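PDB 7BYS: galactan 1,3-beta-galactosidase from Phanerochaete chrysosporium, which probably hydrolyses beta-1,3-linked galactan from its chain end, releasing galactose, and carries an attached calcium-containing module that binds carbohydrate. Local coordinates for residues N368-V373 against S412-Y417; A133-E138 against L152-D157; S60-A65 against T117-Y122; Q18-G23 against D258-S263. One frame throughout, in Å; residues are numbered along the deposited sequence.

Interaction 1: residues N368-V373 against S412-Y417. With NAG (2-acetamido-2-deoxy-beta-D-glucopyranose), chain E.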
loop_
_atom_site.group_PDB
_atom_site.type_symbol
_atom_site.label_atom_id
_atom_site.label_comp_id
_atom_site.label_asym_id
_atom_site.label_seq_id
_atom_site.Cartn_x
_atom_site.Cartn_y
_atom_site.Cartn_z
ATOM N N ASN A 368 -18.134 8.662 6.182
ATOM C CA ASN A 368 -18.033 9.194 4.829
ATOM C C ASN A 368 -18.556 10.615 4.838
ATOM O O ASN A 368 -19.158 11.071 5.810
ATOM C CB ASN A 368 -18.823 8.355 3.834
ATOM C CG ASN A 368 -20.051 7.837 4.440
ATOM O OD1 ASN A 368 -20.983 8.595 4.695
ATOM N ND2 ASN A 368 -20.069 6.542 4.724
ATOM N N VAL A 369 -18.307 11.314 3.738
ATOM C CA VAL A 369 -18.691 12.714 3.609
ATOM C C VAL A 369 -19.213 12.932 2.195
ATOM O O VAL A 369 -18.638 12.431 1.224
ATOM C CB VAL A 369 -17.526 13.667 3.973
ATOM C CG1 VAL A 369 -16.371 13.555 2.972
ATOM C CG2 VAL A 369 -18.037 15.122 4.098
ATOM N N THR A 370 -20.324 13.655 2.082
ATOM C CA THR A 370 -20.808 14.071 0.773
ATOM C C THR A 370 -20.044 15.309 0.313
ATOM O O THR A 370 -19.730 16.201 1.109
ATOM C CB THR A 370 -22.299 14.415 0.834
ATOM O OG1 THR A 370 -22.492 15.492 1.753
ATOM C CG2 THR A 370 -23.125 13.209 1.260
ATOM N N VAL A 371 -19.754 15.361 -0.987
ATOM C CA VAL A 371 -18.998 16.451 -1.595
ATOM C C VAL A 371 -19.763 16.923 -2.828
ATOM O O VAL A 371 -20.046 16.126 -3.734
ATOM C CB VAL A 371 -17.567 16.025 -1.978
ATOM C CG1 VAL A 371 -16.794 17.200 -2.549
ATOM C CG2 VAL A 371 -16.825 15.441 -0.772
ATOM N N SER A 372 -20.091 18.211 -2.865
ATOM C CA SER A 372 -20.839 18.808 -3.963
ATOM C C SER A 372 -20.082 20.032 -4.450
ATOM O O SER A 372 -19.699 20.892 -3.648
ATOM C CB SER A 372 -22.221 19.220 -3.460
ATOM O OG SER A 372 -22.832 20.156 -4.333
ATOM N N VAL A 373 -19.863 20.117 -5.756
ATOM C CA VAL A 373 -19.125 21.228 -6.349
ATOM C C VAL A 373 -20.118 22.155 -7.033
ATOM O O VAL A 373 -20.878 21.719 -7.903
ATOM C CB VAL A 373 -18.076 20.734 -7.359
ATOM C CG1 VAL A 373 -17.310 21.917 -7.944
ATOM C CG2 VAL A 373 -17.121 19.747 -6.692
ATOM N N SER A 412 -23.676 17.961 3.189
ATOM C CA SER A 412 -25.090 18.118 2.883
ATOM C C SER A 412 -25.733 16.766 2.618
ATOM O O SER A 412 -25.108 15.847 2.084
ATOM C CB SER A 412 -25.276 19.046 1.682
ATOM O OG SER A 412 -24.800 18.462 0.483
ATOM N N GLY A 413 -26.996 16.647 3.026
ATOM C CA GLY A 413 -27.809 15.505 2.654
ATOM C C GLY A 413 -27.305 14.163 3.125
ATOM O O GLY A 413 -27.462 13.168 2.411
ATOM N N GLN A 414 -26.688 14.100 4.297
ATOM C CA GLN A 414 -26.337 12.818 4.889
ATOM C C GLN A 414 -26.857 12.764 6.316
ATOM O O GLN A 414 -26.701 13.722 7.081
ATOM C CB GLN A 414 -24.830 12.515 4.807
ATOM C CG GLN A 414 -23.940 13.494 5.526
ATOM C CD GLN A 414 -22.452 13.161 5.358
ATOM O OE1 GLN A 414 -21.727 13.845 4.633
ATOM N NE2 GLN A 414 -22.000 12.102 6.031
ATOM N N SER A 415 -27.497 11.642 6.651
ATOM C CA SER A 415 -28.064 11.437 7.975
ATOM C C SER A 415 -26.989 11.187 9.022
ATOM O O SER A 415 -27.150 11.582 10.184
ATOM C CB SER A 415 -29.020 10.242 7.925
ATOM O OG SER A 415 -29.835 10.200 9.079
ATOM N N ASN A 416 -25.900 10.533 8.633
ATOM C CA ASN A 416 -24.808 10.201 9.529
ATOM C C ASN A 416 -23.825 11.365 9.633
ATOM O O ASN A 416 -23.715 12.203 8.735
ATOM C CB ASN A 416 -24.064 8.976 8.994
ATOM C CG ASN A 416 -23.622 9.145 7.536
ATOM O OD1 ASN A 416 -24.421 9.484 6.665
ATOM N ND2 ASN A 416 -22.345 8.904 7.272
ATOM N N TYR A 417 -23.096 11.406 10.746
ATOM C CA TYR A 417 -22.017 12.374 10.891
ATOM C C TYR A 417 -20.817 11.970 10.037
ATOM O O TYR A 417 -20.378 10.812 10.057
ATOM C CB TYR A 417 -21.581 12.460 12.349
ATOM C CG TYR A 417 -22.535 13.222 13.234
ATOM C CD1 TYR A 417 -22.637 14.602 13.148
ATOM C CD2 TYR A 417 -23.331 12.561 14.155
ATOM C CE1 TYR A 417 -23.510 15.305 13.961
ATOM C CE2 TYR A 417 -24.205 13.258 14.975
ATOM C CZ TYR A 417 -24.290 14.625 14.871
ATOM O OH TYR A 417 -25.160 15.318 15.686
HETATM C C1 NAG E . -21.179 5.935 5.396
HETATM C C2 NAG E . -21.468 4.508 4.954
HETATM C C3 NAG E . -22.474 3.858 5.839
HETATM C C4 NAG E . -22.073 3.913 7.286
HETATM C C5 NAG E . -21.803 5.347 7.732
HETATM C C6 NAG E . -21.264 5.332 9.131
HETATM C C7 NAG E . -21.236 3.880 2.482
HETATM C C8 NAG E . -21.744 3.924 1.035
HETATM N N2 NAG E . -21.973 4.559 3.545
HETATM O O3 NAG E . -22.606 2.467 5.436
HETATM O O4 NAG E . -23.115 3.387 8.111
HETATM O O5 NAG E . -20.819 5.991 6.856
HETATM O O6 NAG E . -21.093 6.656 9.570
HETATM O O7 NAG E . -20.240 3.289 2.738
HETATM O O HOH W 1 -23.749 8.867 4.120
HETATM O O HOH W 2 -22.155 18.133 0.560
#
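The side-chain amide of Gln414 meets strand 367-373 through both of its ends. NE2 gives an almost straight bond (173°) to Asn368 O at 3.0 Å, and OE1 accepts Thr370 N at 2.9 Å, so the amide takes up one carbonyl and one N-H of the strand, much as a neighbouring strand would. CG sits between the backbone N and carbonyl carbon (chi1 61°) and the chain runs extended beyond it. Thr370 OG1 donates to an in-plane lone pair of Ser412 O at 2.7 Å. At the other end, Asn416 ND2 donates to Asn368 OD1 at 2.9 Å, the two amide planes 65° apart, and a water joins their OD1 atoms. Asn368 ND2 carries the N-linked NAG, bonded to C1 at 1.4 Å, and Asn416 ND2 also makes a weak bond to NAG O6. Further out, Gln414 is held by a backbone bond with His337, whose ring stacks on Tyr417. An alanine in place of Gln414 would remove both side-chain hydrogen bonds to the strand and would probably loosen this loop of the carbohydrate-binding module against its sheet. The glycosylated amide has its remaining oxygen gripped by Asn416 and water, which probably restrains its rotation.

Interaction 2: residues A133-E138 against L152-D157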
loop_
_atom_site.group_PDB
_atom_site.type_symbol
_atom_site.label_atom_id
_atom_site.label_comp_id
_atom_site.label_asym_id
_atom_site.label_seq_id
_atom_site.Cartn_x
_atom_site.Cartn_y
_atom_site.Cartn_z
ATOM N N ALA A 133 9.990 -24.712 9.846
ATOM C CA ALA A 133 9.426 -23.711 10.743
ATOM C C ALA A 133 8.322 -22.932 10.041
ATOM O O ALA A 133 8.162 -22.999 8.822
ATOM C CB ALA A 133 10.520 -22.755 11.237
ATOM N N ASP A 134 7.547 -22.200 10.842
ATOM C CA ASP A 134 6.454 -21.392 10.322
ATOM C C ASP A 134 6.968 -20.344 9.349
ATOM O O ASP A 134 8.045 -19.762 9.522
ATOM C CB ASP A 134 5.794 -20.606 11.455
ATOM C CG ASP A 134 4.959 -21.464 12.373
ATOM O OD1 ASP A 134 4.819 -22.686 12.124
ATOM O OD2 ASP A 134 4.433 -20.894 13.359
ATOM N N SER A 135 6.147 -20.067 8.347
ATOM C CA SER A 135 6.313 -18.882 7.514
ATOM C C SER A 135 4.927 -18.330 7.233
ATOM O O SER A 135 4.076 -19.038 6.683
ATOM C CB SER A 135 7.031 -19.239 6.210
ATOM O OG SER A 135 7.196 -18.099 5.380
ATOM N N ARG A 136 4.698 -17.070 7.609
ATOM C CA ARG A 136 3.431 -16.417 7.307
ATOM C C ARG A 136 3.678 -15.270 6.331
ATOM O O ARG A 136 4.006 -15.537 5.173
ATOM C CB ARG A 136 2.662 -16.058 8.584
ATOM C CG ARG A 136 2.070 -17.299 9.233
ATOM C CD ARG A 136 1.279 -16.974 10.492
ATOM N NE ARG A 136 0.655 -18.165 11.065
ATOM C CZ ARG A 136 1.272 -19.022 11.873
ATOM N NH1 ARG A 136 2.544 -18.858 12.206
ATOM N NH2 ARG A 136 0.609 -20.078 12.336
ATOM N N ASP A 137 3.581 -14.006 6.748
ATOM C CA ASP A 137 3.951 -12.931 5.826
ATOM C C ASP A 137 5.387 -13.150 5.366
ATOM O O ASP A 137 6.266 -13.492 6.165
ATOM C CB ASP A 137 3.923 -11.579 6.536
ATOM C CG ASP A 137 2.541 -10.973 6.638
ATOM O OD1 ASP A 137 1.540 -11.652 6.365
ATOM O OD2 ASP A 137 2.474 -9.803 7.045
ATOM N N GLU A 138 5.629 -12.957 4.074
ATOM C CA GLU A 138 6.956 -13.197 3.527
ATOM C C GLU A 138 7.235 -12.219 2.400
ATOM O O GLU A 138 6.326 -11.578 1.862
ATOM C CB GLU A 138 7.143 -14.651 3.052
ATOM C CG GLU A 138 6.053 -15.208 2.129
ATOM C CD GLU A 138 5.872 -14.428 0.831
ATOM O OE1 GLU A 138 4.724 -14.071 0.535
ATOM O OE2 GLU A 138 6.867 -14.146 0.115
ATOM N N LEU A 152 14.511 -15.619 1.312
ATOM C CA LEU A 152 13.173 -15.536 1.883
ATOM C C LEU A 152 13.233 -14.680 3.145
ATOM O O LEU A 152 14.070 -14.910 4.026
ATOM C CB LEU A 152 12.656 -16.939 2.225
ATOM C CG LEU A 152 11.251 -16.978 2.822
ATOM C CD1 LEU A 152 10.242 -16.590 1.766
ATOM C CD2 LEU A 152 10.931 -18.366 3.391
ATOM N N LEU A 153 12.349 -13.697 3.231
ATOM C CA LEU A 153 12.169 -12.858 4.414
ATOM C C LEU A 153 10.819 -13.239 5.000
ATOM O O LEU A 153 9.825 -13.234 4.270
ATOM C CB LEU A 153 12.118 -11.385 3.993
ATOM C CG LEU A 153 13.057 -10.921 2.868
ATOM C CD1 LEU A 153 12.865 -9.419 2.637
ATOM C CD2 LEU A 153 14.527 -11.242 3.166
ATOM N N TYR A 154 10.767 -13.610 6.283
ATOM C CA TYR A 154 9.522 -14.220 6.746
ATOM C C TYR A 154 9.288 -14.095 8.242
ATOM O O TYR A 154 10.213 -14.225 9.044
ATOM C CB TYR A 154 9.394 -15.690 6.322
ATOM C CG TYR A 154 10.519 -16.642 6.692
ATOM C CD1 TYR A 154 11.809 -16.478 6.195
ATOM C CD2 TYR A 154 10.260 -17.765 7.473
ATOM C CE1 TYR A 154 12.812 -17.389 6.491
ATOM C CE2 TYR A 154 11.266 -18.681 7.774
ATOM C CZ TYR A 154 12.537 -18.481 7.278
ATOM O OH TYR A 154 13.556 -19.372 7.546
ATOM N N ALA A 155 8.015 -13.914 8.596
ATOM C CA ALA A 155 7.554 -13.998 9.975
ATOM C C ALA A 155 7.411 -15.468 10.345
ATOM O O ALA A 155 6.665 -16.216 9.699
ATOM C CB ALA A 155 6.213 -13.280 10.103
ATOM N N SER A 156 8.130 -15.889 11.373
ATOM C CA SER A 156 8.216 -17.294 11.731
ATOM C C SER A 156 7.835 -17.460 13.200
ATOM O O SER A 156 7.568 -16.483 13.911
ATOM C CB SER A 156 9.627 -17.822 11.429
ATOM O OG SER A 156 9.690 -19.237 11.560
ATOM N N ASP A 157 7.776 -18.721 13.640
ATOM C CA ASP A 157 7.525 -19.083 15.038
ATOM C C ASP A 157 6.319 -18.332 15.613
ATOM O O ASP A 157 6.427 -17.530 16.543
ATOM C CB ASP A 157 8.791 -18.928 15.891
ATOM C CG ASP A 157 9.984 -19.698 15.318
ATOM O OD1 ASP A 157 9.783 -20.819 14.815
ATOM O OD2 ASP A 157 11.113 -19.173 15.340
HETATM O O HOH W 3 7.949 -22.129 13.663
HETATM O O HOH W 4 4.617 -16.885 11.534
#
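Residues 133-138 run antiparallel to strand 150-156 and join it fully only at their end, where Glu138 and Tyr154 form a non-hydrogen-bonded pair. Ahead of that pair both polar backbone atoms of Ala155 are used: its O accepts Arg136 N at 3.0 Å, and its N donates to Asp137 O at 3.0 Å, nearly along the C=O axis. Ser156 OG lies anti to its backbone N and reaches an in-plane lone pair of Asp134 O at 2.7 Å; the same oxygen approaches the edge of the Tyr154 ring, 3.6 Å from CD2. Ser135 OG rests 3.4 Å from Tyr154 CB, and Leu152 CD2 lies over one face of the ring, near the rim; the ring hydroxyl bonds Ser165. The segments belong to the third blade of the five-bladed beta-propeller of glycoside hydrolase family 43, with 138-142 its first strand. The galactose-binding Asp137 points its carboxylate away from strand 150-156; OD2 accepts Ala188 N. The extended Arg136 sends NH1 to Asp134 OD2 in a salt bridge, meeting the carboxylate from above its plane, while Lys129 pairs with OD1. One water links Arg136 NH1 to Ala155 O, weakly at the latter; another ties Asp134 N to Asp157 OD1. Glu138 packs its CB 3.9 Å from Leu152 CD1; its side chain comes close to that of Arg82, while OE2 is buried and has no partner in the model.

Interaction 3: residues S60-A65 against T117-Y122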
loop_
_atom_site.group_PDB
_atom_site.type_symbol
_atom_site.label_atom_id
_atom_site.label_comp_id
_atom_site.label_asym_id
_atom_site.label_seq_id
_atom_site.Cartn_x
_atom_site.Cartn_y
_atom_site.Cartn_z
ATOM N N SER A 60 -1.646 -2.690 -17.568
ATOM C CA SER A 60 -2.432 -3.486 -18.498
ATOM C C SER A 60 -2.559 -4.898 -17.940
ATOM O O SER A 60 -1.547 -5.572 -17.724
ATOM C CB SER A 60 -1.721 -3.517 -19.850
ATOM O OG SER A 60 -2.508 -4.157 -20.835
ATOM N N ARG A 61 -3.792 -5.345 -17.710
ATOM C CA ARG A 61 -4.011 -6.650 -17.100
ATOM C C ARG A 61 -3.832 -7.780 -18.107
ATOM O O ARG A 61 -4.480 -7.800 -19.162
ATOM C CB ARG A 61 -5.386 -6.727 -16.442
ATOM C CG ARG A 61 -5.492 -7.952 -15.570
ATOM C CD ARG A 61 -6.741 -7.987 -14.734
ATOM N NE ARG A 61 -6.672 -9.127 -13.832
ATOM C CZ ARG A 61 -7.541 -9.391 -12.862
ATOM N NH1 ARG A 61 -8.569 -8.576 -12.650
ATOM N NH2 ARG A 61 -7.381 -10.475 -12.105
ATOM N N GLN A 62 -2.952 -8.718 -17.781
ATOM C CA GLN A 62 -2.766 -9.930 -18.563
ATOM C C GLN A 62 -3.536 -11.068 -17.910
ATOM O O GLN A 62 -4.142 -10.913 -16.845
ATOM C CB GLN A 62 -1.275 -10.277 -18.668
ATOM C CG GLN A 62 -0.389 -9.085 -18.966
ATOM C CD GLN A 62 -0.709 -8.466 -20.304
ATOM O OE1 GLN A 62 -0.818 -9.167 -21.310
ATOM N NE2 GLN A 62 -0.861 -7.142 -20.327
ATOM N N ASN A 63 -3.527 -12.225 -18.568
ATOM C CA ASN A 63 -4.115 -13.406 -17.954
ATOM C C ASN A 63 -3.476 -13.654 -16.585
ATOM O O ASN A 63 -2.305 -13.342 -16.357
ATOM C CB ASN A 63 -3.944 -14.614 -18.884
ATOM C CG ASN A 63 -4.758 -14.476 -20.169
ATOM O OD1 ASN A 63 -5.971 -14.274 -20.125
ATOM N ND2 ASN A 63 -4.089 -14.567 -21.313
ATOM N N ASP A 64 -4.266 -14.189 -15.658
ATOM C CA ASP A 64 -3.779 -14.398 -14.300
ATOM C C ASP A 64 -2.531 -15.273 -14.290
ATOM O O ASP A 64 -2.405 -16.227 -15.064
ATOM C CB ASP A 64 -4.869 -15.039 -13.445
ATOM C CG ASP A 64 -6.018 -14.092 -13.154
ATOM O OD1 ASP A 64 -5.799 -12.864 -13.130
ATOM O OD2 ASP A 64 -7.143 -14.591 -12.930
ATOM N N ALA A 65 -1.601 -14.941 -13.398
ATOM C CA ALA A 65 -0.369 -15.709 -13.300
ATOM C C ALA A 65 -0.557 -17.018 -12.538
ATOM O O ALA A 65 0.159 -17.992 -12.803
ATOM C CB ALA A 65 0.712 -14.868 -12.620
ATOM N N THR A 117 7.647 -17.574 -18.816
ATOM C CA THR A 117 7.391 -16.192 -19.190
ATOM C C THR A 117 6.938 -15.453 -17.943
ATOM O O THR A 117 6.436 -16.073 -17.000
ATOM C CB THR A 117 6.311 -16.100 -20.277
ATOM O OG1 THR A 117 5.087 -16.657 -19.785
ATOM C CG2 THR A 117 6.751 -16.875 -21.520
ATOM N N PRO A 118 7.121 -14.127 -17.898
ATOM C CA PRO A 118 6.809 -13.392 -16.656
ATOM C C PRO A 118 5.372 -13.510 -16.177
ATOM O O PRO A 118 5.147 -13.614 -14.969
ATOM C CB PRO A 118 7.156 -11.941 -17.003
ATOM C CG PRO A 118 8.077 -12.011 -18.142
ATOM C CD PRO A 118 7.796 -13.272 -18.894
ATOM N N CYS A 119 4.380 -13.468 -17.065
ATOM C CA CYS A 119 3.015 -13.619 -16.575
ATOM C C CYS A 119 2.535 -15.059 -16.596
ATOM O O CYS A 119 1.422 -15.330 -16.146
ATOM C CB CYS A 119 2.025 -12.719 -17.324
ATOM S SG CYS A 119 2.034 -10.950 -16.865
ATOM N N GLY A 120 3.353 -15.996 -17.071
ATOM C CA GLY A 120 2.985 -17.383 -17.023
ATOM C C GLY A 120 1.894 -17.691 -18.022
ATOM O O GLY A 120 1.957 -17.265 -19.178
ATOM N N PRO A 121 0.846 -18.402 -17.590
ATOM C CA PRO A 121 0.522 -18.823 -16.218
ATOM C C PRO A 121 1.547 -19.748 -15.581
ATOM O O PRO A 121 2.255 -20.481 -16.280
ATOM C CB PRO A 121 -0.808 -19.569 -16.384
ATOM C CG PRO A 121 -1.387 -19.020 -17.642
ATOM C CD PRO A 121 -0.214 -18.786 -18.539
ATOM N N TYR A 122 1.631 -19.692 -14.258
ATOM C CA TYR A 122 2.618 -20.433 -13.492
ATOM C C TYR A 122 2.086 -21.812 -13.122
ATOM O O TYR A 122 0.876 -22.041 -13.062
ATOM C CB TYR A 122 2.994 -19.657 -12.216
ATOM C CG TYR A 122 3.888 -18.471 -12.476
ATOM C CD1 TYR A 122 3.430 -17.374 -13.204
ATOM C CD2 TYR A 122 5.206 -18.447 -11.998
ATOM C CE1 TYR A 122 4.248 -16.295 -13.462
ATOM C CE2 TYR A 122 6.030 -17.365 -12.243
ATOM C CZ TYR A 122 5.546 -16.293 -12.975
ATOM O OH TYR A 122 6.336 -15.209 -13.249
HETATM O O HOH W 5 -0.725 -14.943 -17.989
#
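The edge of the Tyr122 ring meets Ala65 O, near the ring plane, while Ala65 CB packs against Tyr122 CD1 at 3.7 Å. Tyr122 CG stands beside the backbone N and anti to the carbonyl carbon (chi1 -75°), and Tyr122 CB lies 3.3 Å from Ala65 O. The same oxygen receives the one direct hydrogen bond between the segments, from Tyr122 N at 2.7 Å, almost straight (169°) and in the carbonyl plane. At the far end of the ring OH donates to Pro118 O at 2.6 Å, so the phenol bridges from the alanine back to the start of its own loop. That loop is folded by a beta turn, Gly120 N to Thr117 O, and then by a cis peptide before Pro121, whose ring lies with CB and CG beside Asp64 O. Cys119 meets the other segment twice: SG packs against the aliphatic part of Gln62, 3.7 Å from CG, and the carbonyl O faces Ala65 CA at 3.4 Å. A water bonds both Cys119 O and Asn63 O where the segments part. With an alanine at Tyr122 the phenol bond to Pro118 O and the packing of the ring on Ala65 CB would go, and the turn would probably hold its shape less firmly. Phe34 and Met96 adjoin both Ala65 and Tyr122. Cys119 is disulfide-bonded to Cys50 of strand 48-53, so the contact and the covalent link together join the outer parts of the first two blades of the GH43 five-bladed beta-propeller.

Interaction 4: residues Q18-G23 against D258-S263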
loop_
_atom_site.group_PDB
_atom_site.type_symbol
_atom_site.label_atom_id
_atom_site.label_comp_id
_atom_site.label_asym_id
_atom_site.label_seq_id
_atom_site.Cartn_x
_atom_site.Cartn_y
_atom_site.Cartn_z
ATOM N N GLN A 18 -6.646 -5.241 -9.092
ATOM C CA GLN A 18 -6.768 -6.265 -8.055
ATOM C C GLN A 18 -5.415 -6.950 -7.899
ATOM O O GLN A 18 -5.191 -8.037 -8.437
ATOM C CB GLN A 18 -7.854 -7.259 -8.422
ATOM C CG GLN A 18 -9.252 -6.647 -8.367
ATOM C CD GLN A 18 -9.710 -6.386 -6.954
ATOM O OE1 GLN A 18 -9.093 -6.847 -5.997
ATOM N NE2 GLN A 18 -10.795 -5.632 -6.813
ATOM N N ALA A 19 -4.514 -6.308 -7.162
ATOM C CA ALA A 19 -3.151 -6.807 -6.982
ATOM C C ALA A 19 -2.655 -6.414 -5.588
ATOM O O ALA A 19 -1.669 -5.701 -5.405
ATOM C CB ALA A 19 -2.250 -6.303 -8.107
ATOM N N HIS A 20 -3.379 -6.857 -4.564
ATOM C CA HIS A 20 -3.017 -6.564 -3.182
ATOM C C HIS A 20 -1.836 -7.426 -2.747
ATOM O O HIS A 20 -1.591 -8.498 -3.300
ATOM C CB HIS A 20 -4.251 -6.783 -2.310
ATOM C CG HIS A 20 -5.497 -6.187 -2.902
ATOM N ND1 HIS A 20 -5.855 -4.872 -2.701
ATOM C CD2 HIS A 20 -6.439 -6.714 -3.722
ATOM C CE1 HIS A 20 -6.974 -4.614 -3.357
ATOM N NE2 HIS A 20 -7.357 -5.718 -3.978
ATOM N N GLY A 21 -1.090 -6.944 -1.761
ATOM C CA GLY A 21 0.106 -7.676 -1.362
ATOM C C GLY A 21 1.169 -7.689 -2.447
ATOM O O GLY A 21 1.797 -8.737 -2.688
ATOM N N ALA A 22 1.410 -6.532 -3.074
ATOM C CA ALA A 22 2.170 -6.401 -4.321
ATOM C C ALA A 22 3.505 -7.130 -4.299
ATOM O O ALA A 22 4.256 -7.068 -3.321
ATOM C CB ALA A 22 2.475 -4.921 -4.554
ATOM N N GLY A 23 3.824 -7.752 -5.427
ATOM C CA GLY A 23 5.184 -8.113 -5.776
ATOM C C GLY A 23 5.508 -7.536 -7.141
ATOM O O GLY A 23 4.722 -7.688 -8.089
ATOM N N ASP A 258 -0.458 -1.482 1.221
ATOM C CA ASP A 258 -1.886 -1.771 1.101
ATOM C C ASP A 258 -2.631 -1.069 2.225
ATOM O O ASP A 258 -2.163 -1.046 3.366
ATOM C CB ASP A 258 -2.151 -3.275 1.275
ATOM C CG ASP A 258 -1.579 -4.111 0.147
ATOM O OD1 ASP A 258 -2.095 -4.008 -0.982
ATOM O OD2 ASP A 258 -0.621 -4.865 0.401
ATOM N N ARG A 259 -3.805 -0.515 1.912
ATOM C CA ARG A 259 -4.752 -0.079 2.941
ATOM C C ARG A 259 -5.837 -1.147 2.971
ATOM O O ARG A 259 -6.740 -1.151 2.130
ATOM C CB ARG A 259 -5.333 1.303 2.646
ATOM C CG ARG A 259 -6.415 1.709 3.659
ATOM C CD ARG A 259 -6.824 3.164 3.488
ATOM N NE ARG A 259 -5.680 4.027 3.743
ATOM C CZ ARG A 259 -5.484 5.226 3.210
ATOM N NH1 ARG A 259 -6.368 5.755 2.356
ATOM N NH2 ARG A 259 -4.381 5.893 3.511
ATOM N N TRP A 260 -5.722 -2.075 3.916
ATOM C CA TRP A 260 -6.642 -3.202 3.977
ATOM C C TRP A 260 -7.986 -2.739 4.508
ATOM O O TRP A 260 -8.062 -2.036 5.523
ATOM C CB TRP A 260 -6.080 -4.272 4.908
ATOM C CG TRP A 260 -4.800 -4.872 4.426
ATOM C CD1 TRP A 260 -3.589 -4.793 5.039
ATOM C CD2 TRP A 260 -4.610 -5.659 3.243
ATOM N NE1 TRP A 260 -2.645 -5.464 4.302
ATOM C CE2 TRP A 260 -3.247 -6.017 3.201
ATOM C CE3 TRP A 260 -5.458 -6.103 2.220
ATOM C CZ2 TRP A 260 -2.705 -6.790 2.176
ATOM C CZ3 TRP A 260 -4.919 -6.878 1.202
ATOM C CH2 TRP A 260 -3.555 -7.215 1.191
ATOM N N ARG A 261 -9.052 -3.151 3.834
ATOM C CA ARG A 261 -10.411 -2.824 4.258
ATOM C C ARG A 261 -11.133 -4.144 4.499
ATOM O O ARG A 261 -11.736 -4.704 3.573
ATOM C CB ARG A 261 -11.100 -1.998 3.183
ATOM C CG ARG A 261 -12.383 -1.408 3.677
ATOM C CD ARG A 261 -12.946 -0.474 2.678
ATOM N NE ARG A 261 -14.207 0.057 3.168
ATOM C CZ ARG A 261 -14.890 0.990 2.530
ATOM N NH1 ARG A 261 -14.414 1.474 1.393
ATOM N NH2 ARG A 261 -16.037 1.435 3.030
ATOM N N PRO A 262 -11.085 -4.686 5.724
ATOM C CA PRO A 262 -11.617 -6.047 5.951
ATOM C C PRO A 262 -13.071 -6.253 5.556
ATOM O O PRO A 262 -13.410 -7.345 5.086
ATOM C CB PRO A 262 -11.401 -6.274 7.455
ATOM C CG PRO A 262 -10.307 -5.349 7.824
ATOM C CD PRO A 262 -10.431 -4.141 6.926
ATOM N N SER A 263 -13.929 -5.243 5.701
ATOM C CA SER A 263 -15.340 -5.408 5.363
ATOM C C SER A 263 -15.625 -5.262 3.873
ATOM O O SER A 263 -16.754 -5.522 3.445
ATOM C CB SER A 263 -16.206 -4.425 6.154
ATOM O OG SER A 263 -15.575 -3.163 6.268
HETATM O O HOH W 6 -0.463 -4.123 -3.197
HETATM O O HOH W 7 -4.588 -3.120 -1.068
#
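The close-packed part of this small, buried contact lies between His20, Gly21, Asp258 and the six-membered ring of Trp260. The Asp258 carboxylate straddles Gly21 N: OD2 stands 3.0 Å from it, the N-H bent at 138°, and OD1 takes it at 3.2 Å through the syn lone pair, straighter at 160°. Gly21 has a positive phi (66°) where the chain turns a corner into strand 22-27, and the N-H at this corner is the one that meets the carboxylate. Trp260 comes in obliquely, its CZ3 and CH2 tips 3.6 Å from His20 CB, and Asp258 CB lies 3.5 Å above the indole plane towards its rim. In sequence the two segments are far apart, yet they bring together the first and fifth blades of the five-bladed beta-propeller. Trp260 NE1 bonds Gln242 OE1, which makes the indole a second-shell neighbour of a galactose-binding residue. On the looser side two waters mediate the contact. One bridges His20 ND1 and Asp258 OD1, 2.6 Å from the latter; the second donates to Asp258 OD1 and Ala19 O and accepts Ala22 N. Asp258 OD1 is therefore gripped by a backbone N-H and two waters, which would probably favour its charged form. The ND1 edge of the imidazole faces Asp258 OD1 across the first water, while NE2 donates to Gln18 OE1 at 2.9 Å in the ring plane. Past Trp260 the chain departs altogether: Arg261 pairs with Asp382, and Pro262 and Ser263 are exposed.

Overall arrangement
Interactions 2, 3 and 4 belong to the catalytic beta-propeller, interaction 1 to the carbohydrate-binding module that follows it. Interaction 4 closes the longest loop, with interactions 3 and 2 nested inside it in that order; interaction 1 comes after all of them. By joining first and last blades, interaction 4 helps close the ring of blades around the site residues; its centre is about 19 Å from those of interactions 2 and 3. Interactions 3 and 4 both reach the first-blade sheet. Interaction 2 holds the galactose-binding Asp137, and Trp260 of interaction 4 bonds another such residue, Gln242, whereas interaction 3 stands away from the sites. Interaction 1, in its separate module, is about 27 Å from interaction 4, centre to centre.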